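Local coordinates for protein membrane-bound lytic murein transglycosylase A (Burkholderia pseudomallei, PDB 6QK4) that probably cleaves the glycosidic bond between N-acetylmuramic acid and N-acetylglucosamine in peptidoglycan, leaving a 1,6-anhydro ring on the muramic acid, at residues D38-N51 and A297-G309. Residues are numbered along the deposited sequence; the frame is centred on the assembly and turned at random.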
loop_
_atom_site.group_PDB
_atom_site.type_symbol
_atom_site.label_atom_id
_atom_site.label_comp_id
_atom_site.label_asym_id
_atom_site.label_seq_id
_atom_site.Cartn_x
_atom_site.Cartn_y
_atom_site.Cartn_z
ATOM N N ASP A 38 8.196 21.580 3.186
ATOM C CA ASP A 38 7.548 21.164 1.948
ATOM C C ASP A 38 6.306 20.286 2.187
ATOM O O ASP A 38 5.410 20.202 1.315
ATOM C CB ASP A 38 8.577 20.431 1.112
ATOM C CG ASP A 38 9.679 21.331 0.626
ATOM O OD1 ASP A 38 9.336 22.424 0.075
ATOM O OD2 ASP A 38 10.862 20.884 0.730
ATOM N N ASP A 39 6.200 19.688 3.352
ATOM C CA ASP A 39 5.024 18.891 3.667
ATOM C C ASP A 39 3.909 19.802 4.190
ATOM O O ASP A 39 4.104 20.549 5.166
ATOM C CB ASP A 39 5.407 17.833 4.710
ATOM C CG ASP A 39 4.234 16.845 5.003
ATOM O OD1 ASP A 39 3.168 16.945 4.347
ATOM O OD2 ASP A 39 4.412 15.980 5.876
ATOM N N SER A 40 2.755 19.769 3.507
ATOM C CA SER A 40 1.595 20.519 3.967
ATOM C C SER A 40 1.153 20.088 5.339
ATOM O O SER A 40 0.509 20.873 6.058
ATOM C CB SER A 40 0.424 20.297 3.019
ATOM O OG SER A 40 -0.023 18.924 3.066
ATOM N N LEU A 41 1.450 18.827 5.706
ATOM C CA LEU A 41 0.999 18.124 6.926
ATOM C C LEU A 41 -0.480 17.767 6.883
ATOM O O LEU A 41 -0.984 17.217 7.863
ATOM C CB LEU A 41 1.287 18.920 8.233
ATOM C CG LEU A 41 2.782 19.088 8.525
ATOM C CD1 LEU A 41 2.962 19.995 9.738
ATOM C CD2 LEU A 41 3.458 17.714 8.776
ATOM N N ILE A 42 -1.161 17.975 5.741
ATOM C CA ILE A 42 -2.581 17.626 5.646
ATOM C C ILE A 42 -2.743 16.114 5.739
ATOM O O ILE A 42 -2.102 15.371 4.996
ATOM C CB ILE A 42 -3.204 18.119 4.345
ATOM C CG1 ILE A 42 -3.196 19.665 4.287
ATOM C CG2 ILE A 42 -4.652 17.575 4.264
ATOM C CD1 ILE A 42 -3.416 20.163 2.910
ATOM N N GLY A 43 -3.525 15.673 6.719
ATOM C CA GLY A 43 -3.659 14.254 7.034
ATOM C C GLY A 43 -2.761 13.759 8.158
ATOM O O GLY A 43 -3.039 12.702 8.752
ATOM N N ALA A 44 -1.718 14.485 8.527
ATOM C CA ALA A 44 -0.827 13.919 9.546
ATOM C C ALA A 44 -1.486 13.752 10.927
ATOM O O ALA A 44 -1.185 12.778 11.652
ATOM C CB ALA A 44 0.442 14.789 9.665
ATOM N N THR A 45 -2.402 14.667 11.316
ATOM C CA THR A 45 -3.077 14.496 12.611
ATOM C C THR A 45 -3.997 13.280 12.632
ATOM O O THR A 45 -4.264 12.739 13.721
ATOM C CB THR A 45 -3.888 15.726 12.972
ATOM O OG1 THR A 45 -4.547 16.195 11.790
ATOM C CG2 THR A 45 -2.926 16.857 13.481
ATOM N N ILE A 46 -4.551 12.894 11.481
ATOM C CA ILE A 46 -5.402 11.697 11.450
ATOM C C ILE A 46 -4.579 10.475 11.806
ATOM O O ILE A 46 -4.955 9.663 12.662
ATOM C CB ILE A 46 -6.078 11.550 10.070
ATOM C CG1 ILE A 46 -7.132 12.645 9.872
ATOM C CG2 ILE A 46 -6.764 10.203 9.911
ATOM C CD1 ILE A 46 -7.666 12.827 8.448
ATOM N N ALA A 47 -3.426 10.330 11.155
ATOM C CA ALA A 47 -2.560 9.178 11.435
ATOM C C ALA A 47 -1.972 9.277 12.829
ATOM O O ALA A 47 -1.759 8.250 13.482
ATOM C CB ALA A 47 -1.439 9.068 10.387
ATOM N N LEU A 48 -1.747 10.503 13.313
ATOM C CA LEU A 48 -1.311 10.702 14.688
ATOM C C LEU A 48 -2.337 10.198 15.717
ATOM O O LEU A 48 -1.968 9.573 16.714
ATOM C CB LEU A 48 -0.999 12.199 14.929
ATOM C CG LEU A 48 -0.693 12.577 16.406
ATOM C CD1 LEU A 48 0.629 12.008 16.776
ATOM C CD2 LEU A 48 -0.556 14.087 16.471
ATOM N N ARG A 49 -3.625 10.494 15.531
ATOM C CA ARG A 49 -4.607 9.976 16.483
ATOM C C ARG A 49 -4.687 8.456 16.430
ATOM O O ARG A 49 -4.839 7.808 17.471
ATOM C CB ARG A 49 -5.969 10.609 16.190
ATOM C CG ARG A 49 -6.034 12.088 16.620
ATOM C CD ARG A 49 -7.487 12.576 16.682
ATOM N NE ARG A 49 -8.181 12.373 15.414
ATOM C CZ ARG A 49 -8.098 13.220 14.389
ATOM N NH1 ARG A 49 -7.376 14.303 14.521
ATOM N NH2 ARG A 49 -8.750 12.994 13.234
ATOM N N GLN A 50 -4.558 7.851 15.234
ATOM C CA GLN A 50 -4.525 6.379 15.217
ATOM C C GLN A 50 -3.311 5.876 15.978
ATOM O O GLN A 50 -3.410 4.927 16.739
ATOM C CB GLN A 50 -4.503 5.835 13.782
ATOM C CG GLN A 50 -5.759 6.149 13.006
ATOM C CD GLN A 50 -6.986 5.352 13.566
ATOM O OE1 GLN A 50 -6.865 4.486 14.450
ATOM N NE2 GLN A 50 -8.146 5.632 13.018
ATOM N N ASN A 51 -2.154 6.511 15.789
ATOM C CA ASN A 51 -0.965 6.143 16.559
ATOM C C ASN A 51 -1.227 6.206 18.069
ATOM O O ASN A 51 -0.903 5.278 18.807
ATOM C CB ASN A 51 0.166 7.093 16.184
ATOM C CG ASN A 51 1.496 6.417 16.090
ATOM O OD1 ASN A 51 1.670 5.475 15.303
ATOM N ND2 ASN A 51 2.487 6.952 16.818
ATOM N N ALA A 297 8.921 13.931 -9.013
ATOM C CA ALA A 297 9.050 15.158 -8.238
ATOM C C ALA A 297 9.337 14.849 -6.751
ATOM O O ALA A 297 9.006 13.760 -6.259
ATOM C CB ALA A 297 7.756 15.957 -8.333
ATOM N N PRO A 298 9.929 15.782 -6.008
ATOM C CA PRO A 298 10.143 15.533 -4.574
ATOM C C PRO A 298 8.866 15.226 -3.817
ATOM O O PRO A 298 7.824 15.864 -4.027
ATOM C CB PRO A 298 10.744 16.824 -4.042
ATOM C CG PRO A 298 11.417 17.431 -5.316
ATOM C CD PRO A 298 10.586 17.023 -6.472
ATOM N N LEU A 299 9.002 14.298 -2.858
ATOM C CA LEU A 299 7.910 13.855 -1.985
ATOM C C LEU A 299 8.475 13.872 -0.566
ATOM O O LEU A 299 9.339 13.058 -0.225
ATOM C CB LEU A 299 7.419 12.458 -2.390
ATOM C CG LEU A 299 6.315 11.885 -1.465
ATOM C CD1 LEU A 299 5.131 12.801 -1.462
ATOM C CD2 LEU A 299 5.938 10.568 -2.195
ATOM N N ASN A 300 8.092 14.887 0.209
ATOM C CA ASN A 300 8.559 15.048 1.579
ATOM C C ASN A 300 7.372 14.894 2.514
ATOM O O ASN A 300 6.418 15.671 2.430
ATOM C CB ASN A 300 9.175 16.447 1.754
ATOM C CG ASN A 300 10.553 16.545 1.085
ATOM O OD1 ASN A 300 11.557 16.109 1.649
ATOM N ND2 ASN A 300 10.599 17.152 -0.094
ATOM N N ARG A 301 7.379 13.859 3.371
ATOM C CA ARG A 301 6.098 13.489 3.996
ATOM C C ARG A 301 6.364 12.995 5.416
ATOM O O ARG A 301 7.210 12.100 5.593
ATOM C CB ARG A 301 5.392 12.302 3.264
ATOM C CG ARG A 301 4.198 12.567 2.317
ATOM C CD ARG A 301 3.032 12.910 3.077
ATOM N NE ARG A 301 1.725 12.959 2.440
ATOM C CZ ARG A 301 1.102 14.066 2.052
ATOM N NH1 ARG A 301 1.743 15.238 2.033
ATOM N NH2 ARG A 301 -0.148 13.988 1.623
ATOM N N LEU A 302 5.656 13.548 6.405
ATOM C CA LEU A 302 5.639 12.979 7.751
ATOM C C LEU A 302 4.674 11.808 7.743
ATOM O O LEU A 302 3.499 11.969 7.407
ATOM C CB LEU A 302 5.202 14.018 8.782
ATOM C CG LEU A 302 5.154 13.486 10.238
ATOM C CD1 LEU A 302 6.515 13.023 10.791
ATOM C CD2 LEU A 302 4.558 14.568 11.107
ATOM N N VAL A 303 5.190 10.629 8.079
ATOM C CA VAL A 303 4.417 9.395 8.084
ATOM C C VAL A 303 4.624 8.710 9.442
ATOM O O VAL A 303 5.450 9.117 10.294
ATOM C CB VAL A 303 4.840 8.462 6.932
ATOM C CG1 VAL A 303 4.676 9.211 5.552
ATOM C CG2 VAL A 303 6.330 8.072 7.057
ATOM N N PHE A 304 3.863 7.620 9.646
ATOM C CA PHE A 304 3.968 6.877 10.916
ATOM C C PHE A 304 4.202 5.414 10.613
ATOM O O PHE A 304 3.564 4.866 9.718
ATOM C CB PHE A 304 2.690 7.034 11.750
ATOM C CG PHE A 304 2.508 8.433 12.286
ATOM C CD1 PHE A 304 1.953 9.392 11.483
ATOM C CD2 PHE A 304 2.838 8.726 13.625
ATOM C CE1 PHE A 304 1.791 10.706 11.994
ATOM C CE2 PHE A 304 2.692 10.022 14.152
ATOM C CZ PHE A 304 2.175 11.010 13.281
ATOM N N ALA A 305 5.149 4.792 11.329
ATOM C CA ALA A 305 5.424 3.359 11.142
ATOM C C ALA A 305 4.308 2.534 11.769
ATOM O O ALA A 305 4.231 2.401 12.994
ATOM C CB ALA A 305 6.788 3.033 11.765
ATOM N N GLN A 306 3.386 2.025 10.930
ATOM C CA GLN A 306 2.165 1.432 11.432
ATOM C C GLN A 306 1.939 0.098 10.782
ATOM O O GLN A 306 0.845 -0.466 10.957
ATOM C CB GLN A 306 0.943 2.351 11.223
ATOM C CG GLN A 306 1.156 3.732 11.993
ATOM C CD GLN A 306 -0.032 4.690 11.877
ATOM O OE1 GLN A 306 -0.649 4.833 10.799
ATOM N NE2 GLN A 306 -0.244 5.470 12.931
ATOM N N ASP A 307 2.941 -0.439 10.083
ATOM C CA ASP A 307 2.716 -1.732 9.427
ATOM C C ASP A 307 4.069 -2.391 9.242
ATOM O O ASP A 307 5.109 -1.771 9.430
ATOM C CB ASP A 307 1.957 -1.546 8.076
ATOM C CG ASP A 307 1.115 -2.815 7.663
ATOM O OD1 ASP A 307 1.106 -3.835 8.404
ATOM O OD2 ASP A 307 0.490 -2.753 6.557
ATOM N N VAL A 308 4.054 -3.680 8.868
ATOM C CA VAL A 308 5.263 -4.406 8.506
ATOM C C VAL A 308 4.953 -5.181 7.232
ATOM O O VAL A 308 3.792 -5.280 6.818
ATOM C CB VAL A 308 5.709 -5.380 9.638
ATOM C CG1 VAL A 308 5.861 -4.653 10.996
ATOM C CG2 VAL A 308 4.753 -6.532 9.748
ATOM N N GLY A 309 5.986 -5.756 6.615
ATOM C CA GLY A 309 5.768 -6.560 5.425
ATOM C C GLY A 309 6.876 -7.556 5.192
ATOM O O GLY A 309 8.030 -7.322 5.552
#
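The ring of F304 is the main bump on the strand, and it fills a hollow on helix 44-51 lined by the A44 carbonyl, A47, L48 and N51. A47 suits the floor because its small methyl meets CD1 of F304 (CB to CD1 3.6 Å) while A47 C and L48 N lie over one ring face. L48 crosses obliquely at the CZ end: its CA makes an off-centre CH-pi contact, its CB meets CZ of F304 at 3.8 Å, and with CG anti to the backbone N (chi1 173°) its CD1 reaches the same end of the ring. The N51 amide crosses obliquely beside CD2 of F304, its plane 53° from the ring.

Beyond the ring, the long Q306, extended beyond CG, reaches across to the helix. Its NE2 donates to N51 OD1 (3.0 Å) and to A47 O (3.2 Å), while S272 holds OE1 and G283 takes the N51 ND2. Strand 298-307 belongs to the 3D domain, of the double-psi beta-barrel clan, consistent with the helix packing against a barrel-like domain, nearly parallel to the strand at 21°.

Where the chain leads into the helix, L302 offers a smaller bump to the A44 methyl and L41, its CD2 4.1 Å from L41 CD2. D39 suits the adjoining turn: OD2 accepts from L302 N (2.8 Å) and also pairs with R271, whereas OD1 accepts from L41 N, making an Asx turn, and forms a salt bridge with R301 NH1 (3.2 Å); the R301 side chain bends at chi2, which brings NH1 across.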